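Local coordinates for ABC-type transport system, molybdenum-specific extracellular solute-binding protein (Clostridium difficile, PDB 4KD5) that probably binds molybdate or tungstate outside the membrane and hands it to an ABC transporter, at residues 145-148 with 152-155; 90-95 with 170-175; 112-117 with 155-160; 100-105 with 128-133. All blocks are in the same frame, centred on the assembly; numbering follows the deposited sequence.

Interaction 1 of 4, residues 145-148 with 152-155; sequences VFAK and EVLA
Lys148 N gives its hydrogen to Glu152 OE1, 2.9 Å away, in a nearly straight bond (172° at the hydrogen) that meets the oxygen almost end-on along its C-O axis. Glu152 reaches back from the first turn of its helix with CG anti to the backbone N (chi1 -173°) and the chain extended, so the carboxylate arrives at the point where the strand 144-147 ends. Glu152 OE1 also lies 3.2 Å from Lys148 CG and 3.5 Å from Ala147 CB. Lys148 runs straight out across the glutamate at about a right angle; Lys148 NZ stays 5.0 Å from Glu152 OE2, an attraction of opposite charges at most and not a salt bridge.

This is a tight strand-to-helix turn in one of the two α/β domains of a periplasmic-binding-protein fold: strand 144-147 runs through Lys148 and Asp149 into helix 150-159, and Asp149 OD1 accepts from Glu152 N. Beside the polar link, Ala147 CB points into the helix and meets Val153 CG2 at 3.6 Å, with Glu152 CB at 3.8 Å from the same methyl. Val153 also touches Ala114 of the adjoining strand, and its side chain is about 5 Å from that of Val150, a predicted molybdate-site residue.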
loop_
_atom_site.group_PDB
_atom_site.type_symbol
_atom_site.label_atom_id
_atom_site.label_comp_id
_atom_site.label_asym_id
_atom_site.label_seq_id
_atom_site.Cartn_x
_atom_site.Cartn_y
_atom_site.Cartn_z
ATOM N N VAL A 145 48.507 -6.113 16.416
ATOM C CA VAL A 145 48.680 -4.679 16.160
ATOM C C VAL A 145 47.319 -4.058 15.834
ATOM O O VAL A 145 46.470 -4.702 15.218
ATOM C CB VAL A 145 49.697 -4.406 15.033
ATOM C CG1 VAL A 145 51.110 -4.570 15.545
ATOM C CG2 VAL A 145 49.455 -5.334 13.858
ATOM N N PHE A 146 47.113 -2.810 16.242
ATOM C CA PHE A 146 45.778 -2.222 16.208
ATOM C C PHE A 146 45.647 -1.014 15.271
ATOM O O PHE A 146 46.368 -0.025 15.414
ATOM C CB PHE A 146 45.342 -1.851 17.630
ATOM C CG PHE A 146 45.331 -3.017 18.587
ATOM C CD1 PHE A 146 44.163 -3.728 18.818
ATOM C CD2 PHE A 146 46.489 -3.405 19.253
ATOM C CE1 PHE A 146 44.146 -4.802 19.696
ATOM C CE2 PHE A 146 46.479 -4.480 20.129
ATOM C CZ PHE A 146 45.308 -5.178 20.352
ATOM N N ALA A 147 44.716 -1.108 14.321
ATOM C CA ALA A 147 44.485 -0.044 13.336
ATOM C C ALA A 147 43.290 0.846 13.684
ATOM O O ALA A 147 42.398 0.435 14.431
ATOM C CB ALA A 147 44.315 -0.629 11.952
ATOM N N LYS A 148 43.268 2.049 13.112
ATOM C CA LYS A 148 42.212 3.028 13.375
ATOM C C LYS A 148 40.916 2.677 12.649
ATOM O O LYS A 148 39.835 3.099 13.062
ATOM C CB LYS A 148 42.664 4.429 12.958
ATOM C CG LYS A 148 43.004 4.560 11.476
ATOM C CD LYS A 148 43.439 5.979 11.125
ATOM C CE LYS A 148 43.740 6.112 9.631
ATOM N NZ LYS A 148 44.080 7.515 9.241
ATOM N N GLU A 152 42.817 0.845 7.160
ATOM C CA GLU A 152 44.215 0.762 7.574
ATOM C C GLU A 152 44.654 -0.698 7.730
ATOM O O GLU A 152 45.803 -1.040 7.436
ATOM C CB GLU A 152 44.454 1.554 8.868
ATOM C CG GLU A 152 45.921 1.654 9.263
ATOM C CD GLU A 152 46.187 2.696 10.340
ATOM O OE1 GLU A 152 45.562 2.628 11.419
ATOM O OE2 GLU A 152 47.033 3.585 10.104
ATOM N N VAL A 153 43.737 -1.554 8.180
ATOM C CA VAL A 153 44.017 -2.984 8.307
ATOM C C VAL A 153 44.390 -3.569 6.950
ATOM O O VAL A 153 45.410 -4.243 6.814
ATOM C CB VAL A 153 42.818 -3.753 8.895
ATOM C CG1 VAL A 153 43.101 -5.239 8.927
ATOM C CG2 VAL A 153 42.509 -3.266 10.296
ATOM N N LEU A 154 43.563 -3.289 5.946
ATOM C CA LEU A 154 43.794 -3.764 4.584
ATOM C C LEU A 154 45.113 -3.248 4.012
ATOM O O LEU A 154 45.824 -3.974 3.320
ATOM C CB LEU A 154 42.631 -3.354 3.674
ATOM C CG LEU A 154 41.352 -4.186 3.749
ATOM C CD1 LEU A 154 40.131 -3.345 3.405
ATOM C CD2 LEU A 154 41.452 -5.363 2.797
ATOM N N ALA A 155 45.440 -1.996 4.315
ATOM C CA ALA A 155 46.660 -1.372 3.805
ATOM C C ALA A 155 47.920 -2.029 4.363
ATOM O O ALA A 155 48.895 -2.235 3.635
ATOM C CB ALA A 155 46.656 0.110 4.109
#

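Interaction 2 of 4, residues 90-95 with 170-175; sequences VLISSA and SDTVNN
The methyl of Thr172 makes the whole contact: Thr172 CG2 sits 4.0 Å from Val90 CG2 and likewise 4.0 Å from Ile92 CG2. The two partners come at it differently. Val90 meets the threonine head-on, tip to tip, whereas Ile92 runs alongside it, the two side chains pointing opposite ways. Val90 and Ile92 are two apart on strand 82-94, so both side chains leave the same face of the strand, and the threonine methyl is set against that face. No hydrogen bond crosses between 90-95 and 170-175; the meeting is purely apolar and buried.

What turns the methyl inward is the rotation about the CA-CB bond of Thr172. Its OG1 lies between the backbone N and the carbonyl carbon (chi1 74°), where it hydrogen-bonds to Phe169 O, while CG2 stands anti to the carbonyl carbon and faces the strand. The polar half of the side chain is therefore satisfied within its own loop. A type II beta turn from Thr172 to Asn175 then carries the chain onward, Asn174 taking the positive phi (63°) that the third position of such a turn requires. At the far end of that turn Asn175 OD1 accepts from Lys177 N.

Val167 of strand 164-168 touches Val90, Ile92 and Thr172 alike, and Ile178 of strand 178-183 touches Thr172. The loop thus closes over the sheet between two strands that both pair antiparallel with strand 82-94, while Leu154 of helix 150-159 packs on Ile92 and on Asp171.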
loop_
_atom_site.group_PDB
_atom_site.type_symbol
_atom_site.label_atom_id
_atom_site.label_comp_id
_atom_site.label_asym_id
_atom_site.label_seq_id
_atom_site.Cartn_x
_atom_site.Cartn_y
_atom_site.Cartn_z
ATOM N N VAL A 90 36.185 -11.925 8.503
ATOM C CA VAL A 90 37.088 -12.793 7.757
ATOM C C VAL A 90 38.559 -12.551 8.064
ATOM O O VAL A 90 38.942 -11.480 8.542
ATOM C CB VAL A 90 36.847 -12.699 6.234
ATOM C CG1 VAL A 90 35.440 -13.139 5.890
ATOM C CG2 VAL A 90 37.093 -11.279 5.740
ATOM N N LEU A 91 39.371 -13.568 7.789
ATOM C CA LEU A 91 40.820 -13.478 7.928
ATOM C C LEU A 91 41.449 -13.239 6.554
ATOM O O LEU A 91 41.266 -14.035 5.629
ATOM C CB LEU A 91 41.373 -14.769 8.533
ATOM C CG LEU A 91 42.888 -14.883 8.717
ATOM C CD1 LEU A 91 43.399 -13.861 9.715
ATOM C CD2 LEU A 91 43.281 -16.289 9.151
ATOM N N ILE A 92 42.187 -12.142 6.417
ATOM C CA ILE A 92 42.812 -11.811 5.138
ATOM C C ILE A 92 44.341 -11.860 5.181
ATOM O O ILE A 92 44.953 -11.787 6.249
ATOM C CB ILE A 92 42.381 -10.427 4.633
ATOM C CG1 ILE A 92 42.777 -9.344 5.634
ATOM C CG2 ILE A 92 40.882 -10.390 4.350
ATOM C CD1 ILE A 92 42.632 -7.944 5.098
ATOM N N SER A 93 44.945 -11.969 4.002
ATOM C CA SER A 93 46.391 -11.883 3.837
ATOM C C SER A 93 46.657 -11.252 2.476
ATOM O O SER A 93 45.720 -10.909 1.760
ATOM C CB SER A 93 47.033 -13.263 3.929
ATOM O OG SER A 93 46.554 -14.115 2.912
ATOM N N SER A 94 47.924 -11.089 2.109
ATOM C CA SER A 94 48.241 -10.613 0.768
ATOM C C SER A 94 47.897 -11.719 -0.226
ATOM O O SER A 94 47.753 -12.877 0.162
ATOM C CB SER A 94 49.711 -10.216 0.654
ATOM O OG SER A 94 50.557 -11.338 0.764
ATOM N N ALA A 95 47.752 -11.367 -1.500
ATOM C CA ALA A 95 47.346 -12.340 -2.516
ATOM C C ALA A 95 48.365 -13.465 -2.703
ATOM O O ALA A 95 47.993 -14.611 -2.960
ATOM C CB ALA A 95 47.066 -11.647 -3.838
ATOM N N SER A 170 32.719 -7.648 3.279
ATOM C CA SER A 170 32.323 -6.553 2.396
ATOM C C SER A 170 33.447 -5.545 2.172
ATOM O O SER A 170 33.420 -4.784 1.201
ATOM C CB SER A 170 31.074 -5.848 2.924
ATOM O OG SER A 170 31.264 -5.350 4.228
ATOM N N ASP A 171 34.431 -5.541 3.068
ATOM C CA ASP A 171 35.594 -4.671 2.923
ATOM C C ASP A 171 36.627 -5.275 1.975
ATOM O O ASP A 171 37.624 -4.636 1.647
ATOM C CB ASP A 171 36.243 -4.414 4.286
ATOM C CG ASP A 171 35.328 -3.681 5.249
ATOM O OD1 ASP A 171 34.606 -2.758 4.817
ATOM O OD2 ASP A 171 35.345 -4.025 6.450
ATOM N N THR A 172 36.380 -6.508 1.540
ATOM C CA THR A 172 37.327 -7.229 0.685
ATOM C C THR A 172 36.965 -7.203 -0.795
ATOM O O THR A 172 37.826 -7.437 -1.644
ATOM C CB THR A 172 37.488 -8.703 1.109
ATOM O OG1 THR A 172 36.325 -9.447 0.720
ATOM C CG2 THR A 172 37.679 -8.803 2.610
ATOM N N VAL A 173 35.694 -6.950 -1.103
ATOM C CA VAL A 173 35.240 -6.950 -2.496
ATOM C C VAL A 173 35.959 -5.887 -3.325
ATOM O O VAL A 173 36.362 -4.846 -2.799
ATOM C CB VAL A 173 33.701 -6.780 -2.625
ATOM C CG1 VAL A 173 32.978 -8.005 -2.093
ATOM C CG2 VAL A 173 33.234 -5.536 -1.889
ATOM N N ASN A 174 36.136 -6.176 -4.612
ATOM C CA ASN A 174 36.826 -5.283 -5.547
ATOM C C ASN A 174 38.299 -5.056 -5.192
ATOM O O ASN A 174 38.851 -3.993 -5.473
ATOM C CB ASN A 174 36.076 -3.947 -5.689
ATOM C CG ASN A 174 36.331 -3.265 -7.020
ATOM O OD1 ASN A 174 37.266 -2.476 -7.157
ATOM N ND2 ASN A 174 35.495 -3.562 -8.008
ATOM N N ASN A 175 38.929 -6.064 -4.590
ATOM C CA ASN A 175 40.349 -5.988 -4.221
ATOM C C ASN A 175 41.089 -7.319 -4.412
ATOM O O ASN A 175 40.923 -8.256 -3.622
ATOM C CB ASN A 175 40.513 -5.480 -2.779
ATOM C CG ASN A 175 41.930 -4.996 -2.475
ATOM O OD1 ASN A 175 42.810 -5.008 -3.340
ATOM N ND2 ASN A 175 42.148 -4.557 -1.241
#

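Interaction 3 of 4, residues 112-117 with 155-160; sequences KIAVGE and AWVQSG
With CG anti to the carbonyl carbon (chi1 -69°) and chi2 close to zero (-4°), Trp156 lays its indole forward along the sheet, and the benzene-ring edge faces Ala114. Ala114 CB, pointing from strand 113-116 toward the helix, comes up near the ring plane and meets Trp156 CE3 at 3.8 Å; it touches the rim of the indole, not its face. The same methyl, Ala114 CB, has a second neighbour in Val157 CG2, 4.3 Å away. A single small side chain is thus held between two consecutive residues of helix 150-159.

The strand carrying Ala114 is flanked by parallel neighbours: Ala114 itself bonds through its backbone to Val164 and Phe166, and Val115 to Val145. Helix 150-159 lies against this sheet as the crossover between strands 144-147 and 164-168, in a β-α-β arrangement. Gly160 is the first residue after it to leave helical angles, with a positive phi (87°).

No hydrogen bond or charge pair joins 112-117 to 155-160, so the contact between them is purely apolar, with no directional bond; consistent with the short alanine methyl, the helix and strand backbones approach to 7.4 Å between the CA atoms of Val157 and Ala114.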
loop_
_atom_site.group_PDB
_atom_site.type_symbol
_atom_site.label_atom_id
_atom_site.label_comp_id
_atom_site.label_asym_id
_atom_site.label_seq_id
_atom_site.Cartn_x
_atom_site.Cartn_y
_atom_site.Cartn_z
ATOM N N LYS A 112 52.642 -10.776 12.668
ATOM C CA LYS A 112 51.857 -9.578 12.933
ATOM C C LYS A 112 50.412 -9.723 12.453
ATOM O O LYS A 112 50.149 -9.846 11.251
ATOM C CB LYS A 112 52.547 -8.351 12.316
ATOM C CG LYS A 112 53.981 -8.167 12.814
ATOM C CD LYS A 112 54.671 -6.968 12.199
ATOM C CE LYS A 112 53.987 -5.699 12.626
ATOM N NZ LYS A 112 54.536 -4.503 11.937
ATOM N N ILE A 113 49.489 -9.730 13.414
ATOM C CA ILE A 113 48.058 -9.838 13.141
ATOM C C ILE A 113 47.392 -8.467 13.261
ATOM O O ILE A 113 47.352 -7.879 14.343
ATOM C CB ILE A 113 47.379 -10.828 14.111
ATOM C CG1 ILE A 113 47.997 -12.221 13.968
ATOM C CG2 ILE A 113 45.880 -10.890 13.874
ATOM C CD1 ILE A 113 47.452 -13.249 14.938
ATOM N N ALA A 114 46.866 -7.958 12.150
ATOM C CA ALA A 114 46.222 -6.643 12.147
ATOM C C ALA A 114 44.748 -6.742 12.524
ATOM O O ALA A 114 43.995 -7.501 11.910
ATOM C CB ALA A 114 46.369 -5.979 10.797
ATOM N N VAL A 115 44.337 -5.967 13.526
ATOM C CA VAL A 115 42.926 -5.874 13.910
ATOM C C VAL A 115 42.554 -4.424 14.196
ATOM O O VAL A 115 43.427 -3.594 14.457
ATOM C CB VAL A 115 42.600 -6.712 15.173
ATOM C CG1 VAL A 115 42.844 -8.194 14.942
ATOM C CG2 VAL A 115 43.406 -6.210 16.361
ATOM N N GLY A 116 41.260 -4.118 14.160
ATOM C CA GLY A 116 40.806 -2.793 14.542
ATOM C C GLY A 116 40.858 -2.623 16.051
ATOM O O GLY A 116 40.805 -3.616 16.788
ATOM N N GLU A 117 40.973 -1.381 16.517
ATOM C CA GLU A 117 40.956 -1.112 17.951
ATOM C C GLU A 117 39.649 -1.634 18.549
ATOM O O GLU A 117 38.565 -1.320 18.062
ATOM C CB GLU A 117 41.160 0.385 18.228
ATOM C CG GLU A 117 42.618 0.838 18.097
ATOM C CD GLU A 117 42.769 2.319 17.763
ATOM O OE1 GLU A 117 43.886 2.729 17.373
ATOM O OE2 GLU A 117 41.780 3.072 17.886
ATOM N N ALA A 155 45.440 -1.996 4.315
ATOM C CA ALA A 155 46.660 -1.372 3.805
ATOM C C ALA A 155 47.920 -2.029 4.363
ATOM O O ALA A 155 48.895 -2.235 3.635
ATOM C CB ALA A 155 46.656 0.110 4.109
ATOM N N TRP A 156 47.893 -2.341 5.659
ATOM C CA TRP A 156 48.999 -3.006 6.344
ATOM C C TRP A 156 49.232 -4.398 5.778
ATOM O O TRP A 156 50.371 -4.816 5.571
ATOM C CB TRP A 156 48.697 -3.129 7.842
ATOM C CG TRP A 156 48.703 -1.832 8.587
ATOM C CD1 TRP A 156 49.014 -0.600 8.091
ATOM C CD2 TRP A 156 48.384 -1.641 9.979
ATOM N NE1 TRP A 156 48.908 0.345 9.086
ATOM C CE2 TRP A 156 48.525 -0.263 10.239
ATOM C CE3 TRP A 156 48.001 -2.499 11.007
ATOM C CZ2 TRP A 156 48.289 0.269 11.517
ATOM C CZ3 TRP A 156 47.768 -1.963 12.265
ATOM C CH2 TRP A 156 47.914 -0.593 12.508
ATOM N N VAL A 157 48.134 -5.110 5.538
ATOM C CA VAL A 157 48.183 -6.481 5.046
ATOM C C VAL A 157 48.653 -6.521 3.592
ATOM O O VAL A 157 49.415 -7.403 3.201
ATOM C CB VAL A 157 46.810 -7.163 5.202
ATOM C CG1 VAL A 157 46.832 -8.534 4.603
ATOM C CG2 VAL A 157 46.426 -7.251 6.672
ATOM N N GLN A 158 48.202 -5.549 2.806
ATOM C CA GLN A 158 48.616 -5.409 1.409
ATOM C C GLN A 158 50.107 -5.118 1.289
ATOM O O GLN A 158 50.772 -5.606 0.380
ATOM C CB GLN A 158 47.835 -4.274 0.740
ATOM C CG GLN A 158 46.743 -4.714 -0.219
ATOM C CD GLN A 158 45.904 -3.551 -0.721
ATOM O OE1 GLN A 158 44.732 -3.417 -0.364
ATOM N NE2 GLN A 158 46.500 -2.705 -1.555
ATOM N N SER A 159 50.618 -4.313 2.214
ATOM C CA SER A 159 52.006 -3.865 2.174
ATOM C C SER A 159 52.938 -4.831 2.894
ATOM O O SER A 159 54.157 -4.660 2.862
ATOM C CB SER A 159 52.139 -2.470 2.788
ATOM O OG SER A 159 51.831 -2.491 4.168
ATOM N N GLY A 160 52.368 -5.837 3.552
ATOM C CA GLY A 160 53.166 -6.850 4.222
ATOM C C GLY A 160 53.564 -6.489 5.640
ATOM O O GLY A 160 54.192 -7.289 6.338
#

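Interaction 4 of 4, residues 100-105 with 128-133. With FMT (formic acid), chain E.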
loop_
_atom_site.group_PDB
_atom_site.type_symbol
_atom_site.label_atom_id
_atom_site.label_comp_id
_atom_site.label_asym_id
_atom_site.label_seq_id
_atom_site.Cartn_x
_atom_site.Cartn_y
_atom_site.Cartn_z
ATOM N N SER A 100 47.604 -20.308 5.229
ATOM C CA SER A 100 46.590 -21.337 4.971
ATOM C C SER A 100 45.231 -21.097 5.635
ATOM O O SER A 100 44.188 -21.244 4.994
ATOM C CB SER A 100 47.123 -22.713 5.373
ATOM O OG SER A 100 46.068 -23.648 5.512
ATOM N N GLY A 101 45.240 -20.747 6.918
ATOM C CA GLY A 101 43.999 -20.573 7.658
ATOM C C GLY A 101 44.148 -20.057 9.078
ATOM O O GLY A 101 45.190 -19.513 9.445
HETATM N N MSE A 102 43.094 -20.236 9.875
HETATM C CA MSE A 102 43.071 -19.781 11.264
HETATM C C MSE A 102 44.081 -20.521 12.134
HETATM O O MSE A 102 44.589 -19.963 13.105
HETATM C CB MSE A 102 41.668 -19.930 11.863
HETATM C CG MSE A 102 40.627 -18.971 11.306
HETATM SE SE MSE A 102 40.846 -17.127 11.889
HETATM C CE MSE A 102 40.484 -17.402 13.774
ATOM N N LYS A 103 44.359 -21.776 11.793
ATOM C CA LYS A 103 45.348 -22.565 12.520
ATOM C C LYS A 103 46.730 -21.921 12.437
ATOM O O LYS A 103 47.539 -22.042 13.357
ATOM C CB LYS A 103 45.393 -24.004 11.981
ATOM C CG LYS A 103 45.054 -25.070 13.020
ATOM C CD LYS A 103 44.706 -26.429 12.396
ATOM C CE LYS A 103 45.921 -27.156 11.827
ATOM N NZ LYS A 103 46.129 -26.872 10.381
ATOM N N ASP A 104 46.981 -21.218 11.336
ATOM C CA ASP A 104 48.274 -20.582 11.092
ATOM C C ASP A 104 48.526 -19.343 11.958
ATOM O O ASP A 104 49.620 -18.778 11.933
ATOM C CB ASP A 104 48.412 -20.226 9.609
ATOM C CG ASP A 104 48.405 -21.450 8.713
ATOM O OD1 ASP A 104 48.984 -21.375 7.609
ATOM O OD2 ASP A 104 47.826 -22.483 9.110
ATOM N N LEU A 105 47.517 -18.921 12.716
ATOM C CA LEU A 105 47.676 -17.796 13.637
ATOM C C LEU A 105 48.643 -18.149 14.768
ATOM O O LEU A 105 49.382 -17.299 15.258
ATOM C CB LEU A 105 46.330 -17.376 14.235
ATOM C CG LEU A 105 45.252 -16.762 13.350
ATOM C CD1 LEU A 105 44.047 -16.359 14.185
ATOM C CD2 LEU A 105 45.798 -15.557 12.626
ATOM N N ASP A 128 37.915 -9.176 18.537
ATOM C CA ASP A 128 38.182 -9.427 19.945
ATOM C C ASP A 128 37.301 -10.554 20.471
ATOM O O ASP A 128 37.750 -11.377 21.266
ATOM C CB ASP A 128 37.944 -8.160 20.764
ATOM C CG ASP A 128 38.201 -8.367 22.240
ATOM O OD1 ASP A 128 37.249 -8.696 22.975
ATOM O OD2 ASP A 128 39.359 -8.201 22.666
ATOM N N GLU A 129 36.050 -10.594 20.018
ATOM C CA GLU A 129 35.131 -11.655 20.418
ATOM C C GLU A 129 35.615 -13.024 19.956
ATOM O O GLU A 129 35.643 -13.974 20.742
ATOM C CB GLU A 129 33.723 -11.395 19.879
ATOM C CG GLU A 129 32.969 -10.296 20.589
ATOM C CD GLU A 129 31.480 -10.353 20.313
ATOM O OE1 GLU A 129 30.908 -11.459 20.391
ATOM O OE2 GLU A 129 30.883 -9.295 20.017
ATOM N N VAL A 130 35.988 -13.119 18.681
ATOM C CA VAL A 130 36.487 -14.368 18.108
ATOM C C VAL A 130 37.703 -14.901 18.866
ATOM O O VAL A 130 37.714 -16.046 19.314
ATOM C CB VAL A 130 36.841 -14.195 16.614
ATOM C CG1 VAL A 130 37.519 -15.439 16.074
ATOM C CG2 VAL A 130 35.595 -13.884 15.802
ATOM N N LEU A 131 38.719 -14.057 19.019
ATOM C CA LEU A 131 39.956 -14.448 19.690
ATOM C C LEU A 131 39.720 -14.808 21.160
ATOM O O LEU A 131 40.371 -15.701 21.698
ATOM C CB LEU A 131 41.010 -13.345 19.557
ATOM C CG LEU A 131 41.402 -12.932 18.138
ATOM C CD1 LEU A 131 42.455 -11.836 18.154
ATOM C CD2 LEU A 131 41.910 -14.120 17.346
ATOM N N THR A 132 38.777 -14.115 21.796
ATOM C CA THR A 132 38.387 -14.407 23.177
ATOM C C THR A 132 37.720 -15.781 23.279
ATOM O O THR A 132 38.143 -16.633 24.060
ATOM C CB THR A 132 37.424 -13.331 23.717
ATOM O OG1 THR A 132 38.094 -12.063 23.753
ATOM C CG2 THR A 132 36.937 -13.682 25.111
ATOM N N ASN A 133 36.676 -15.983 22.483
ATOM C CA ASN A 133 35.933 -17.235 22.479
ATOM C C ASN A 133 36.756 -18.449 22.046
ATOM O O ASN A 133 36.522 -19.555 22.518
ATOM C CB ASN A 133 34.679 -17.092 21.610
ATOM C CG ASN A 133 33.633 -16.196 22.236
ATOM O OD1 ASN A 133 33.854 -15.602 23.290
ATOM N ND2 ASN A 133 32.477 -16.095 21.581
HETATM C C FMT E . 40.888 -23.880 10.895
HETATM O O1 FMT E . 40.079 -23.036 11.279
HETATM O O2 FMT E . 41.903 -23.619 10.252
#
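Met102, a selenomethionine in this crystal, and Val130 meet where the loop after strand 82-94 packs on helix 122-133, within an α/β domain of the periplasmic-binding-protein fold. From CB outward, each Met102 atom can be followed. Met102 CB lies 3.5 Å from O1 of a formic acid molecule, probably picked up from the crystallisation liquor, whose O2 takes a weak hydrogen bond from Lys103 N (3.4 Å). Met102 CG is 4.1 Å from formic acid O1, but from here the chain curls away: chi2 (-72°) and chi3 (-66°) are both bent. SE passes Leu91 of the strand, and Met102 CE then reaches Val130 CG1 at 4.2 Å.

A second apolar pair lies beside it. Leu105 CD1 approaches Leu131 CD2 at 4.4 Å; the CA-CB bond of Leu131 does not aim at the loop, yet the end of its side chain swings nearer. Met102, Leu105 and Leu131 all touch Phe166 of strand 164-168, so the loop and the helix both pack on the Phe166 side chain, while Val130 also packs on Leu89. The backbones stay well apart.

The loop has its own internal bonds. Residues 102-105 take helical angles, with Asp104 N bonded to Gly101 O and Leu105 N to Met102 O, and Met102 N donates to Glu182 OE2. Asp104 folds back toward Ser100: Ser100 N gives its hydrogen to Asp104 OD1 at 3.0 Å, coming from above the carboxylate plane, 59° out of it.

Interactions 1 and 3 are successive turns of one helix-on-sheet packing, their centres about 5 Å apart: Ala147 N bonds to Val115 O at 2.8 Å, and Trp156 CH2 rests 3.6 Å from Ala147 CA. Interaction 2 adjoins the same helix, with Leu154 CD2 3.7 Å from Ile92 CD1 and Asn175 ND2 3.0 Å from Gln158 OE1. Interaction 4 lies on the far side of strand 82-94, where Leu91 CD2 is 3.8 Å from Met102 SE, and Leu105 CD2 reaches Ile113 CD1 at 3.7 Å. The predicted molybdate site is nearest to interactions 1 and 2: the Val153 side chain is about 5 Å from that of Val150, and Val90's about 6 Å from that of Tyr168, both predicted site residues.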